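Local coordinates for uncharacterized SnoaL-like protein (Burkholderia thailandensis E264, PDB 3H3H) that is of unknown function but has a SnoaL-like domain of the NTF2 clan, a fold whose pocket often binds small molecules, at residues F13-I18 with F77-T82; H32-F37 with R112-L117; S40-V45 with A116-A121; G85-A90 with V104-P109. All coordinates share one frame; numbering follows the deposited sequence.

Contact 1. Residues F13-I18 with F77-T82; sequences FSREWI and FEWIAT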
loop_
_atom_site.group_PDB
_atom_site.type_symbol
_atom_site.label_atom_id
_atom_site.label_comp_id
_atom_site.label_asym_id
_atom_site.label_seq_id
_atom_site.Cartn_x
_atom_site.Cartn_y
_atom_site.Cartn_z
ATOM N N PHE B 13 -3.221 -13.837 7.254
ATOM C CA PHE B 13 -3.961 -12.628 7.530
ATOM C C PHE B 13 -4.889 -12.334 6.347
ATOM O O PHE B 13 -6.060 -11.983 6.494
ATOM C CB PHE B 13 -3.033 -11.425 7.769
ATOM C CG PHE B 13 -3.760 -10.113 7.822
ATOM C CD1 PHE B 13 -4.464 -9.745 8.939
ATOM C CD2 PHE B 13 -3.740 -9.260 6.744
ATOM C CE1 PHE B 13 -5.195 -8.571 8.955
ATOM C CE2 PHE B 13 -4.466 -8.034 6.778
ATOM C CZ PHE B 13 -5.174 -7.720 7.851
ATOM N N SER B 14 -4.344 -12.351 5.147
ATOM C CA SER B 14 -5.142 -12.043 3.960
ATOM C C SER B 14 -6.353 -12.993 3.807
ATOM O O SER B 14 -7.453 -12.569 3.528
ATOM C CB SER B 14 -4.248 -12.091 2.729
ATOM O OG SER B 14 -3.213 -11.150 2.831
ATOM N N ARG B 15 -6.129 -14.283 3.974
ATOM C CA ARG B 15 -7.205 -15.250 3.837
ATOM C C ARG B 15 -8.273 -15.053 4.915
ATOM O O ARG B 15 -9.462 -15.165 4.628
ATOM C CB ARG B 15 -6.648 -16.685 3.857
ATOM C CG ARG B 15 -7.702 -17.783 3.771
ATOM C CD ARG B 15 -7.942 -18.365 2.369
ATOM N NE ARG B 15 -8.689 -19.603 2.494
ATOM C CZ ARG B 15 -8.133 -20.813 2.500
ATOM N NH1 ARG B 15 -8.889 -21.892 2.646
ATOM N NH2 ARG B 15 -6.822 -20.944 2.354
ATOM N N GLU B 16 -7.875 -14.736 6.145
ATOM C CA GLU B 16 -8.859 -14.523 7.198
ATOM C C GLU B 16 -9.590 -13.224 6.952
ATOM O O GLU B 16 -10.789 -13.192 7.118
ATOM C CB GLU B 16 -8.228 -14.524 8.591
ATOM C CG GLU B 16 -7.613 -15.822 8.921
ATOM C CD GLU B 16 -6.922 -15.847 10.289
ATOM O OE1 GLU B 16 -6.727 -14.808 10.934
ATOM O OE2 GLU B 16 -6.507 -16.928 10.702
ATOM N N TRP B 17 -8.881 -12.163 6.540
ATOM C CA TRP B 17 -9.504 -10.858 6.368
ATOM C C TRP B 17 -10.492 -10.910 5.218
ATOM O O TRP B 17 -11.622 -10.439 5.344
ATOM C CB TRP B 17 -8.426 -9.782 6.065
ATOM C CG TRP B 17 -8.928 -8.425 6.031
ATOM C CD1 TRP B 17 -9.043 -7.543 7.081
ATOM C CD2 TRP B 17 -9.246 -7.696 4.861
ATOM N NE1 TRP B 17 -9.543 -6.345 6.627
ATOM C CE2 TRP B 17 -9.594 -6.382 5.260
ATOM C CE3 TRP B 17 -9.300 -8.027 3.509
ATOM C CZ2 TRP B 17 -10.018 -5.415 4.352
ATOM C CZ3 TRP B 17 -9.671 -7.031 2.600
ATOM C CH2 TRP B 17 -10.047 -5.763 3.022
ATOM N N ILE B 18 -10.094 -11.487 4.082
ATOM C CA ILE B 18 -11.003 -11.645 2.942
ATOM C C ILE B 18 -12.221 -12.501 3.340
ATOM O O ILE B 18 -13.361 -12.149 3.062
ATOM C CB ILE B 18 -10.286 -12.282 1.762
ATOM C CG1 ILE B 18 -9.260 -11.329 1.176
ATOM C CG2 ILE B 18 -11.282 -12.758 0.652
ATOM C CD1 ILE B 18 -9.832 -10.176 0.382
ATOM N N PHE B 77 -15.450 -9.733 -1.774
ATOM C CA PHE B 77 -14.132 -9.296 -2.224
ATOM C C PHE B 77 -13.427 -10.483 -2.842
ATOM O O PHE B 77 -13.503 -11.564 -2.301
ATOM C CB PHE B 77 -13.294 -8.878 -1.047
ATOM C CG PHE B 77 -13.779 -7.640 -0.332
ATOM C CD1 PHE B 77 -14.708 -6.766 -0.911
ATOM C CD2 PHE B 77 -13.251 -7.313 0.865
ATOM C CE1 PHE B 77 -15.084 -5.613 -0.224
ATOM C CE2 PHE B 77 -13.629 -6.175 1.578
ATOM C CZ PHE B 77 -14.522 -5.318 1.028
ATOM N N GLU B 78 -12.747 -10.273 -3.969
ATOM C CA GLU B 78 -11.905 -11.331 -4.555
ATOM C C GLU B 78 -10.464 -11.039 -4.293
ATOM O O GLU B 78 -9.935 -10.061 -4.809
ATOM C CB GLU B 78 -12.139 -11.493 -6.100
ATOM C CG GLU B 78 -11.170 -12.466 -6.737
ATOM C CD GLU B 78 -11.490 -12.775 -8.172
ATOM O OE1 GLU B 78 -12.468 -12.227 -8.710
ATOM O OE2 GLU B 78 -10.745 -13.572 -8.739
ATOM N N TRP B 79 -9.795 -11.948 -3.607
ATOM C CA TRP B 79 -8.371 -11.804 -3.311
ATOM C C TRP B 79 -7.491 -12.050 -4.514
ATOM O O TRP B 79 -7.546 -13.127 -5.109
ATOM C CB TRP B 79 -8.010 -12.747 -2.208
ATOM C CG TRP B 79 -6.620 -12.708 -1.722
ATOM C CD1 TRP B 79 -5.755 -11.677 -1.763
ATOM C CD2 TRP B 79 -5.937 -13.777 -1.041
ATOM N NE1 TRP B 79 -4.570 -12.021 -1.203
ATOM C CE2 TRP B 79 -4.645 -13.314 -0.746
ATOM C CE3 TRP B 79 -6.297 -15.068 -0.651
ATOM C CZ2 TRP B 79 -3.714 -14.081 -0.050
ATOM C CZ3 TRP B 79 -5.344 -15.870 0.018
ATOM C CH2 TRP B 79 -4.068 -15.378 0.290
ATOM N N ILE B 80 -6.730 -11.044 -4.906
ATOM C CA ILE B 80 -5.797 -11.143 -6.041
ATOM C C ILE B 80 -4.374 -11.428 -5.589
ATOM O O ILE B 80 -3.805 -12.448 -5.985
ATOM C CB ILE B 80 -5.825 -9.898 -6.930
ATOM C CG1 ILE B 80 -7.238 -9.699 -7.494
ATOM C CG2 ILE B 80 -4.775 -10.005 -8.030
ATOM C CD1 ILE B 80 -7.456 -8.329 -8.169
ATOM N N ALA B 81 -3.806 -10.602 -4.713
ATOM C CA ALA B 81 -2.441 -10.868 -4.285
ATOM C C ALA B 81 -2.182 -10.246 -2.939
ATOM O O ALA B 81 -2.838 -9.290 -2.558
ATOM C CB ALA B 81 -1.462 -10.241 -5.312
ATOM N N THR B 82 -1.172 -10.744 -2.238
ATOM C CA THR B 82 -0.749 -10.115 -1.013
ATOM C C THR B 82 0.749 -9.876 -1.094
ATOM O O THR B 82 1.499 -10.770 -1.531
ATOM C CB THR B 82 -1.031 -10.990 0.196
ATOM O OG1 THR B 82 -2.421 -10.924 0.486
ATOM C CG2 THR B 82 -0.328 -10.431 1.400
#
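Trp-79 stands out from strand 78-84 with CG anti to the backbone N (chi1 -177°), and this turns one face of its indole toward helix 7-22. Ser-14 CB sits over that face near the rim, 3.5 Å from Trp-79 CZ2, while the backbone N of Arg-15 lies above the same side. Ile-18, one helical turn on, crosses Trp-79 at about a right angle, its CG1 3.9 Å from Trp-79 CB. The CD1 end of Ile-18 reaches across to the edge of the Phe-77 ring and packs on Phe-77 CB at 4.0 Å. Deeper in, Trp-17 and Phe-77 lie with nearly parallel planes but slid so far apart that they barely overlap, and they touch through Trp-17 CH2 and Phe-77 CE2, 3.9 Å apart. Trp-17 directs its polar NE1 to the hydroxyl of Tyr-33, so the buried indole keeps its N-H bonded. Helix and strand run almost antiparallel here, and the aromatic and branched residues fill the layer between helix and sheet in the NTF2-like fold. A short polar chain closes one end of this apolar layer, at Ser-14 and Thr-82. Trp-79 NE1 donates to Thr-82 OG1 at 2.9 Å, with the acceptor 23° out of the indole plane, and Thr-82 OG1 donates to Ser-14 OG in a very short 2.5 Å bond. Ser-14 OG is in turn bonded to the carbonyl of Ala-10. Each hydroxyl is thus both donor and acceptor, which probably makes the bonds mutually strengthening and fixes the rotation of the indole.

Contact 2. Residues H32-F37 with R112-L117; sequences HYADGF and RVVKAL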
loop_
_atom_site.group_PDB
_atom_site.type_symbol
_atom_site.label_atom_id
_atom_site.label_comp_id
_atom_site.label_asym_id
_atom_site.label_seq_id
_atom_site.Cartn_x
_atom_site.Cartn_y
_atom_site.Cartn_z
ATOM N N HIS B 32 -9.199 -8.424 13.794
ATOM C CA HIS B 32 -7.907 -8.289 13.242
ATOM C C HIS B 32 -7.271 -6.933 13.561
ATOM O O HIS B 32 -6.142 -6.726 13.192
ATOM C CB HIS B 32 -7.969 -8.427 11.732
ATOM C CG HIS B 32 -8.336 -9.817 11.331
ATOM N ND1 HIS B 32 -7.464 -10.883 11.488
ATOM C CD2 HIS B 32 -9.530 -10.348 10.962
ATOM C CE1 HIS B 32 -8.087 -11.997 11.134
ATOM N NE2 HIS B 32 -9.342 -11.706 10.830
ATOM N N TYR B 33 -8.053 -6.044 14.154
ATOM C CA TYR B 33 -7.639 -4.638 14.337
ATOM C C TYR B 33 -7.385 -4.335 15.796
ATOM O O TYR B 33 -8.067 -4.846 16.679
ATOM C CB TYR B 33 -8.721 -3.709 13.782
ATOM C CG TYR B 33 -8.908 -3.777 12.266
ATOM C CD1 TYR B 33 -9.648 -4.811 11.670
ATOM C CD2 TYR B 33 -8.312 -2.865 11.419
ATOM C CE1 TYR B 33 -9.799 -4.889 10.348
ATOM C CE2 TYR B 33 -8.462 -2.918 10.079
ATOM C CZ TYR B 33 -9.214 -3.941 9.512
ATOM O OH TYR B 33 -9.485 -4.016 8.165
ATOM N N ALA B 34 -6.398 -3.479 16.020
ATOM C CA ALA B 34 -6.069 -2.963 17.320
ATOM C C ALA B 34 -7.075 -1.884 17.764
ATOM O O ALA B 34 -7.723 -1.258 16.942
ATOM C CB ALA B 34 -4.663 -2.361 17.293
ATOM N N ASP B 35 -7.239 -1.732 19.074
ATOM C CA ASP B 35 -8.017 -0.622 19.570
ATOM C C ASP B 35 -7.420 0.675 19.030
ATOM O O ASP B 35 -6.198 0.857 18.980
ATOM C CB ASP B 35 -8.006 -0.594 21.097
ATOM C CG ASP B 35 -8.753 -1.784 21.711
ATOM O OD1 ASP B 35 -9.704 -2.276 21.127
ATOM O OD2 ASP B 35 -8.384 -2.187 22.825
ATOM N N GLY B 36 -8.310 1.584 18.642
ATOM C CA GLY B 36 -7.911 2.853 18.165
ATOM C C GLY B 36 -7.218 2.866 16.830
ATOM O O GLY B 36 -6.560 3.834 16.488
ATOM N N PHE B 37 -7.392 1.819 16.045
ATOM C CA PHE B 37 -6.761 1.811 14.719
ATOM C C PHE B 37 -7.223 2.949 13.832
ATOM O O PHE B 37 -8.386 3.422 13.894
ATOM C CB PHE B 37 -6.989 0.469 14.007
ATOM C CG PHE B 37 -8.338 0.301 13.396
ATOM C CD1 PHE B 37 -9.416 -0.168 14.163
ATOM C CD2 PHE B 37 -8.530 0.481 12.049
ATOM C CE1 PHE B 37 -10.647 -0.354 13.584
ATOM C CE2 PHE B 37 -9.774 0.309 11.484
ATOM C CZ PHE B 37 -10.821 -0.133 12.249
ATOM N N ARG B 112 -1.912 -7.025 15.462
ATOM C CA ARG B 112 -3.158 -6.533 14.954
ATOM C C ARG B 112 -2.912 -5.229 14.209
ATOM O O ARG B 112 -1.859 -4.600 14.342
ATOM C CB ARG B 112 -4.177 -6.368 16.060
ATOM C CG ARG B 112 -4.444 -7.658 16.736
ATOM C CD ARG B 112 -5.794 -7.726 17.280
ATOM N NE ARG B 112 -6.022 -6.810 18.366
ATOM C CZ ARG B 112 -7.201 -6.714 18.976
ATOM N NH1 ARG B 112 -7.339 -5.864 19.969
ATOM N NH2 ARG B 112 -8.246 -7.470 18.580
ATOM N N VAL B 113 -3.879 -4.864 13.380
ATOM C CA VAL B 113 -3.762 -3.728 12.495
ATOM C C VAL B 113 -3.966 -2.437 13.278
ATOM O O VAL B 113 -5.014 -2.238 13.928
ATOM C CB VAL B 113 -4.765 -3.790 11.366
ATOM C CG1 VAL B 113 -4.648 -2.497 10.453
ATOM C CG2 VAL B 113 -4.565 -5.025 10.520
ATOM N N VAL B 114 -2.954 -1.585 13.237
ATOM C CA VAL B 114 -3.017 -0.300 13.926
ATOM C C VAL B 114 -3.356 0.823 12.958
ATOM O O VAL B 114 -3.774 1.897 13.381
ATOM C CB VAL B 114 -1.710 -0.010 14.673
ATOM C CG1 VAL B 114 -1.515 -1.030 15.779
ATOM C CG2 VAL B 114 -0.472 0.109 13.751
ATOM N N LYS B 115 -3.112 0.593 11.655
ATOM C CA LYS B 115 -3.348 1.606 10.646
ATOM C C LYS B 115 -3.628 0.903 9.305
ATOM O O LYS B 115 -2.868 0.031 8.913
ATOM C CB LYS B 115 -2.170 2.562 10.475
ATOM C CG LYS B 115 -2.430 3.688 9.521
ATOM C CD LYS B 115 -1.262 4.681 9.554
ATOM C CE LYS B 115 -1.520 5.939 8.747
ATOM N NZ LYS B 115 -0.833 7.140 9.327
ATOM N N ALA B 116 -4.662 1.310 8.613
ATOM C CA ALA B 116 -4.975 0.748 7.294
ATOM C C ALA B 116 -5.312 1.877 6.374
ATOM O O ALA B 116 -5.885 2.864 6.810
ATOM C CB ALA B 116 -6.107 -0.295 7.339
ATOM N N LEU B 117 -4.883 1.741 5.104
ATOM C CA LEU B 117 -5.119 2.785 4.080
ATOM C C LEU B 117 -5.639 2.065 2.841
ATOM O O LEU B 117 -5.022 1.136 2.352
ATOM C CB LEU B 117 -3.823 3.473 3.695
ATOM C CG LEU B 117 -2.975 4.080 4.774
ATOM C CD1 LEU B 117 -2.152 2.980 5.500
ATOM C CD2 LEU B 117 -2.056 5.116 4.084
HETATM O O HOH W 1 -10.040 -4.805 20.525
HETATM O O HOH W 2 -5.731 -3.428 20.848
#
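Arg-112 leaves its backbone with CG anti to the carbonyl carbon, and its CB lies against the main chain of 32-37, 3.5 Å from His-32 O and next to Ala-34 N. CG follows close to His-32 O; CD passes Tyr-33 O, and the bend at chi3 (-67°) then folds NE and the guanidinium over that oxygen. The guanidinium lies flat there: Tyr-33 O is 3.1 Å from Arg-112 CZ, over the centre of the group. NE and NH2 are near the same oxygen but at angles too poor for hydrogen bonds; Tyr-33 O is instead bonded by Lys-58 NZ. At the tip NH1 holds two waters, one linked to Asp-35 OD1 and the other to Asp-35 N, while NH2 bonds Ser-31 O. Beneath this long side chain the two segments join as a short parallel bridge. Val-113 N donates to His-32 O at 2.9 Å, nearly straight and on a lone pair, and Ala-34 N donates to Val-113 O at 2.8 Å from above the carbonyl plane. Tyr-33 and Val-113 therefore point the same way, with Tyr-33 CD2 3.7 Å from Val-113 CB; beta-branched valine suits the extended chain. Ala-34 CB, small enough for close approach, meets Val-114 CG1 at 3.7 Å. A type II turn from Ala-34 to Phe-37, with Gly-36 taking the positive phi (69°), then turns the chain through a corner into strand 37-40. Arg-112 and Asp-35 are thus coupled through water, not a direct salt bridge, so their attraction is probably softened, and the nearby Lys-58 would add to the positive charge around Tyr-33 O.

Contact 3. Residues S40-V45 with A116-A121; sequences SSPMIV and ALAHYA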
loop_
_atom_site.group_PDB
_atom_site.type_symbol
_atom_site.label_atom_id
_atom_site.label_comp_id
_atom_site.label_asym_id
_atom_site.label_seq_id
_atom_site.Cartn_x
_atom_site.Cartn_y
_atom_site.Cartn_z
ATOM N N SER B 40 -7.804 5.089 6.752
ATOM C CA SER B 40 -7.824 6.075 5.686
ATOM C C SER B 40 -8.450 5.502 4.457
ATOM O O SER B 40 -8.088 4.416 4.043
ATOM C CB SER B 40 -6.405 6.476 5.373
ATOM O OG SER B 40 -6.343 7.193 4.193
ATOM N N SER B 41 -9.427 6.192 3.894
ATOM C CA SER B 41 -9.996 5.718 2.641
ATOM C C SER B 41 -10.616 6.850 1.830
ATOM O O SER B 41 -11.259 7.734 2.397
ATOM C CB SER B 41 -11.117 4.734 2.906
ATOM O OG SER B 41 -11.709 4.294 1.698
ATOM N N PRO B 42 -10.505 6.788 0.507
ATOM C CA PRO B 42 -11.263 7.745 -0.312
ATOM C C PRO B 42 -12.765 7.674 -0.011
ATOM O O PRO B 42 -13.490 8.677 -0.177
ATOM C CB PRO B 42 -10.975 7.271 -1.734
ATOM C CG PRO B 42 -9.582 6.671 -1.577
ATOM C CD PRO B 42 -9.625 5.946 -0.310
HETATM N N MSE B 43 -13.246 6.517 0.427
HETATM C CA MSE B 43 -14.674 6.365 0.739
HETATM C C MSE B 43 -15.070 7.146 2.003
HETATM O O MSE B 43 -16.254 7.520 2.183
HETATM C CB MSE B 43 -15.032 4.891 0.894
HETATM C CG MSE B 43 -14.783 4.032 -0.341
HETATM SE SE MSE B 43 -15.494 2.241 0.060
HETATM C CE MSE B 43 -15.473 1.433 -1.652
ATOM N N ILE B 44 -14.106 7.385 2.882
ATOM C CA ILE B 44 -14.340 8.211 4.074
ATOM C C ILE B 44 -14.513 9.665 3.703
ATOM O O ILE B 44 -15.366 10.368 4.250
ATOM C CB ILE B 44 -13.245 8.005 5.125
ATOM C CG1 ILE B 44 -13.403 6.609 5.709
ATOM C CG2 ILE B 44 -13.330 9.040 6.237
ATOM C CD1 ILE B 44 -12.194 6.125 6.572
ATOM N N VAL B 45 -13.725 10.131 2.740
ATOM C CA VAL B 45 -13.842 11.496 2.318
ATOM C C VAL B 45 -15.216 11.700 1.797
ATOM O O VAL B 45 -15.906 12.690 2.108
ATOM C CB VAL B 45 -12.806 11.805 1.190
ATOM C CG1 VAL B 45 -13.012 13.235 0.626
ATOM C CG2 VAL B 45 -11.375 11.541 1.674
ATOM N N ALA B 116 -4.662 1.310 8.613
ATOM C CA ALA B 116 -4.975 0.748 7.294
ATOM C C ALA B 116 -5.312 1.877 6.374
ATOM O O ALA B 116 -5.885 2.864 6.810
ATOM C CB ALA B 116 -6.107 -0.295 7.339
ATOM N N LEU B 117 -4.883 1.741 5.104
ATOM C CA LEU B 117 -5.119 2.785 4.080
ATOM C C LEU B 117 -5.639 2.065 2.841
ATOM O O LEU B 117 -5.022 1.136 2.352
ATOM C CB LEU B 117 -3.823 3.473 3.695
ATOM C CG LEU B 117 -2.975 4.080 4.774
ATOM C CD1 LEU B 117 -2.152 2.980 5.500
ATOM C CD2 LEU B 117 -2.056 5.116 4.084
ATOM N N ALA B 118 -6.781 2.526 2.334
ATOM C CA ALA B 118 -7.420 1.960 1.186
ATOM C C ALA B 118 -7.020 2.763 -0.070
ATOM O O ALA B 118 -6.861 3.999 -0.021
ATOM C CB ALA B 118 -8.909 1.974 1.377
ATOM N N HIS B 119 -6.941 2.065 -1.198
ATOM C CA HIS B 119 -6.633 2.649 -2.479
ATOM C C HIS B 119 -7.502 1.956 -3.480
ATOM O O HIS B 119 -7.732 0.742 -3.377
ATOM C CB HIS B 119 -5.195 2.386 -2.905
ATOM C CG HIS B 119 -4.160 2.835 -1.930
ATOM N ND1 HIS B 119 -3.886 2.145 -0.765
ATOM C CD2 HIS B 119 -3.280 3.868 -1.987
ATOM C CE1 HIS B 119 -2.960 2.824 -0.087
ATOM N NE2 HIS B 119 -2.536 3.838 -0.838
ATOM N N TYR B 120 -7.991 2.705 -4.473
ATOM C CA TYR B 120 -8.849 2.129 -5.511
ATOM C C TYR B 120 -8.552 2.616 -6.900
ATOM O O TYR B 120 -7.943 3.674 -7.093
ATOM C CB TYR B 120 -10.299 2.556 -5.201
ATOM C CG TYR B 120 -10.815 2.026 -3.919
ATOM C CD1 TYR B 120 -11.217 0.695 -3.837
ATOM C CD2 TYR B 120 -10.896 2.798 -2.775
ATOM C CE1 TYR B 120 -11.659 0.178 -2.711
ATOM C CE2 TYR B 120 -11.363 2.249 -1.599
ATOM C CZ TYR B 120 -11.749 0.959 -1.598
ATOM O OH TYR B 120 -12.199 0.405 -0.453
ATOM N N ALA B 121 -8.995 1.816 -7.882
ATOM C CA ALA B 121 -9.051 2.226 -9.272
ATOM C C ALA B 121 -10.255 1.549 -9.955
ATOM O O ALA B 121 -10.849 0.567 -9.442
ATOM C CB ALA B 121 -7.803 1.835 -9.950
HETATM O O HOH W 3 -6.193 6.060 1.548
#
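Ser-41 OG is gripped by two hydrogen bonds: it accepts from Met-43 N at 3.0 Å, and it is bonded to an atom of an unidentified ligand that probably came from the crystallisation liquor. The first is an N-cap bond, with Ser-41 just before helix 42-48; the serine OG, anti to the backbone N (chi1 178°), reaches round to the amide N-H that the first turn cannot use. The same OG lies in the plane of the Tyr-120 ring at its edge, 3.9 Å from CE2, and Tyr-120 OH bonds the same ligand atom, consistent with this end of the sheet lining the pocket of the NTF2-like fold. Met-43, a selenomethionine, stretches beyond CG to cross Tyr-120 at about a right angle in an oblique Met-aromatic contact, its CE 3.6 Å from Tyr-120 OH. Pro-42, well suited to a first helical turn, brings CD to the Tyr-120 edge and to 3.4 Å from Ala-118 O. The backbone is held as a parallel bridge: Ser-40 N donates to Ala-116 O and Ala-118 N to Ser-40 O, each at 2.9 Å and in the acceptor's carbonyl plane. Ser-40 OG and Ala-118 O share a water, which donates to Ala-118 O at 2.7 Å. Small Ala-118 lets the two chains come close where the helix starts. On the face that carries Ser-40 and Leu-117, His-119 NE2 is hydrogen-bonded to Ser-88 OG of the second subunit. Strand 113-121 runs here between strands 100-107 and 37-40, the latter leading straight into helix 42-48, with strand 54-56 beyond it.

Contact 4. Residues G85-A90 with V104-P109; sequences GVDSVA and VFHFGP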
loop_
_atom_site.group_PDB
_atom_site.type_symbol
_atom_site.label_atom_id
_atom_site.label_comp_id
_atom_site.label_asym_id
_atom_site.label_seq_id
_atom_site.Cartn_x
_atom_site.Cartn_y
_atom_site.Cartn_z
ATOM N N GLY B 85 5.567 -5.978 3.417
ATOM C CA GLY B 85 6.560 -4.949 3.641
ATOM C C GLY B 85 7.273 -5.113 4.968
ATOM O O GLY B 85 7.569 -6.213 5.399
ATOM N N VAL B 86 7.651 -4.013 5.598
ATOM C CA VAL B 86 8.403 -4.129 6.864
ATOM C C VAL B 86 7.468 -4.468 8.000
ATOM O O VAL B 86 7.571 -5.509 8.664
ATOM C CB VAL B 86 9.166 -2.812 7.120
ATOM C CG1 VAL B 86 9.844 -2.772 8.535
ATOM C CG2 VAL B 86 10.175 -2.622 6.013
ATOM N N ASP B 87 6.500 -3.587 8.202
ATOM C CA ASP B 87 5.523 -3.797 9.269
ATOM C C ASP B 87 4.127 -3.792 8.676
ATOM O O ASP B 87 3.128 -3.717 9.420
ATOM C CB ASP B 87 5.642 -2.709 10.330
ATOM C CG ASP B 87 5.108 -1.337 9.877
ATOM O OD1 ASP B 87 4.720 -1.123 8.698
ATOM O OD2 ASP B 87 5.066 -0.455 10.757
ATOM N N SER B 88 4.046 -3.987 7.360
ATOM C CA SER B 88 2.766 -3.898 6.678
ATOM C C SER B 88 2.557 -5.037 5.681
ATOM O O SER B 88 3.543 -5.698 5.229
ATOM C CB SER B 88 2.621 -2.566 5.985
ATOM O OG SER B 88 3.674 -2.278 5.081
ATOM N N VAL B 89 1.281 -5.276 5.406
ATOM C CA VAL B 89 0.829 -6.219 4.395
ATOM C C VAL B 89 -0.045 -5.414 3.460
ATOM O O VAL B 89 -0.822 -4.571 3.898
ATOM C CB VAL B 89 0.043 -7.369 5.033
ATOM C CG1 VAL B 89 -0.639 -8.242 4.021
ATOM C CG2 VAL B 89 1.018 -8.245 5.871
ATOM N N ALA B 90 0.055 -5.679 2.175
ATOM C CA ALA B 90 -0.811 -5.032 1.188
ATOM C C ALA B 90 -1.650 -6.094 0.571
ATOM O O ALA B 90 -1.108 -7.086 0.065
ATOM C CB ALA B 90 0.020 -4.363 0.074
ATOM N N VAL B 104 -3.503 -1.314 2.482
ATOM C CA VAL B 104 -2.262 -1.495 3.185
ATOM C C VAL B 104 -2.585 -1.527 4.677
ATOM O O VAL B 104 -3.280 -0.613 5.202
ATOM C CB VAL B 104 -1.316 -0.354 2.911
ATOM C CG1 VAL B 104 -0.041 -0.569 3.696
ATOM C CG2 VAL B 104 -0.979 -0.283 1.368
ATOM N N PHE B 105 -2.038 -2.551 5.352
ATOM C CA PHE B 105 -2.280 -2.742 6.758
ATOM C C PHE B 105 -0.991 -2.733 7.514
ATOM O O PHE B 105 -0.087 -3.550 7.258
ATOM C CB PHE B 105 -2.930 -4.091 6.990
ATOM C CG PHE B 105 -4.188 -4.325 6.191
ATOM C CD1 PHE B 105 -4.153 -4.842 4.893
ATOM C CD2 PHE B 105 -5.435 -4.082 6.745
ATOM C CE1 PHE B 105 -5.304 -5.044 4.191
ATOM C CE2 PHE B 105 -6.612 -4.301 6.025
ATOM C CZ PHE B 105 -6.557 -4.779 4.756
ATOM N N HIS B 106 -0.871 -1.814 8.451
ATOM C CA HIS B 106 0.269 -1.730 9.317
ATOM C C HIS B 106 -0.053 -2.394 10.625
ATOM O O HIS B 106 -1.131 -2.210 11.186
ATOM C CB HIS B 106 0.642 -0.312 9.600
ATOM C CG HIS B 106 1.111 0.415 8.397
ATOM N ND1 HIS B 106 2.446 0.514 8.056
ATOM C CD2 HIS B 106 0.408 1.038 7.419
ATOM C CE1 HIS B 106 2.544 1.190 6.924
ATOM N NE2 HIS B 106 1.329 1.531 6.521
ATOM N N PHE B 107 0.902 -3.182 11.108
ATOM C CA PHE B 107 0.654 -3.982 12.316
ATOM C C PHE B 107 1.412 -3.462 13.510
ATOM O O PHE B 107 2.505 -2.929 13.356
ATOM C CB PHE B 107 1.038 -5.433 12.110
ATOM C CG PHE B 107 0.147 -6.116 11.151
ATOM C CD1 PHE B 107 0.337 -5.948 9.763
ATOM C CD2 PHE B 107 -0.964 -6.788 11.612
ATOM C CE1 PHE B 107 -0.564 -6.536 8.880
ATOM C CE2 PHE B 107 -1.855 -7.360 10.721
ATOM C CZ PHE B 107 -1.649 -7.216 9.389
ATOM N N GLY B 108 0.851 -3.724 14.687
ATOM C CA GLY B 108 1.427 -3.280 15.927
ATOM C C GLY B 108 2.081 -4.431 16.630
ATOM O O GLY B 108 2.211 -5.504 16.049
ATOM N N PRO B 109 2.499 -4.196 17.892
ATOM C CA PRO B 109 3.176 -5.187 18.699
ATOM C C PRO B 109 2.385 -6.459 18.825
ATOM O O PRO B 109 2.983 -7.529 18.793
ATOM C CB PRO B 109 3.300 -4.506 20.081
ATOM C CG PRO B 109 3.245 -3.074 19.806
ATOM C CD PRO B 109 2.362 -2.906 18.595
HETATM O O HOH W 4 3.148 -0.436 12.474
#
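Asp-87 holds CG in the crowded position between the backbone N and the carbonyl carbon (chi1 73°), while His-106 sets CG anti to its carbonyl carbon (chi1 -66°), and these torsions bring carboxylate and imidazole together across the beta hairpin of strands 88-94 and 100-107. His-106 ND1 donates to Asp-87 OD1 at 2.9 Å. The oxygen lies near the plane of the ring but is met from above the carboxylate plane, the two planes being 80° apart. Ser-88 CB sits over one face of the imidazole, toward the rim, in a CH-pi contact 4.0 Å from the centroid of the His-106 ring; Ser-88 OG is hydrogen-bonded to His-119 of the second subunit. The antiparallel ladder continues with Val-89 and Phe-105 as a hydrogen-bonded pair: Val-89 N donates to Phe-105 O at 2.9 Å and Phe-105 N to Val-89 O at 2.8 Å. On the face of these two, which looks toward helix 7-22, Val-89 CG2 packs on Phe-107 CE1 at 3.8 Å; a branched valine and flat aromatics fill this interior side. Just before strand 88-94 begins, Asp-87 O accepts from Phe-107 N, nearly along its C=O axis. A water donates to both Asp-87 OD2, at 2.6 Å, and Phe-107 O, at 2.7 Å.

From the N terminus, helix 7-22 opens contact 1, which closes at 77-82 and lays the helix on strand 78-84, the outermost strand of this chain's sheet on that side. Before that loop shuts, 32-37 and 40-45 have begun contacts 2 and 3, so both cross contact 1; they finish on the same strand, 113-121, and share Ala-116 and Leu-117. Contact 4 opens just after contact 1 closes, in series with it, and its short hairpin loop falls within the spans of contacts 2 and 3. Strand 100-107 lies beside strand 113-121, so His-106 meets Val-114 and Lys-115 by backbone bonds. Phe-13 and Trp-17 of contact 1 pack on Phe-105 of contact 4, linking helix to sheet, while contacts 3 and 4 also meet the second subunit.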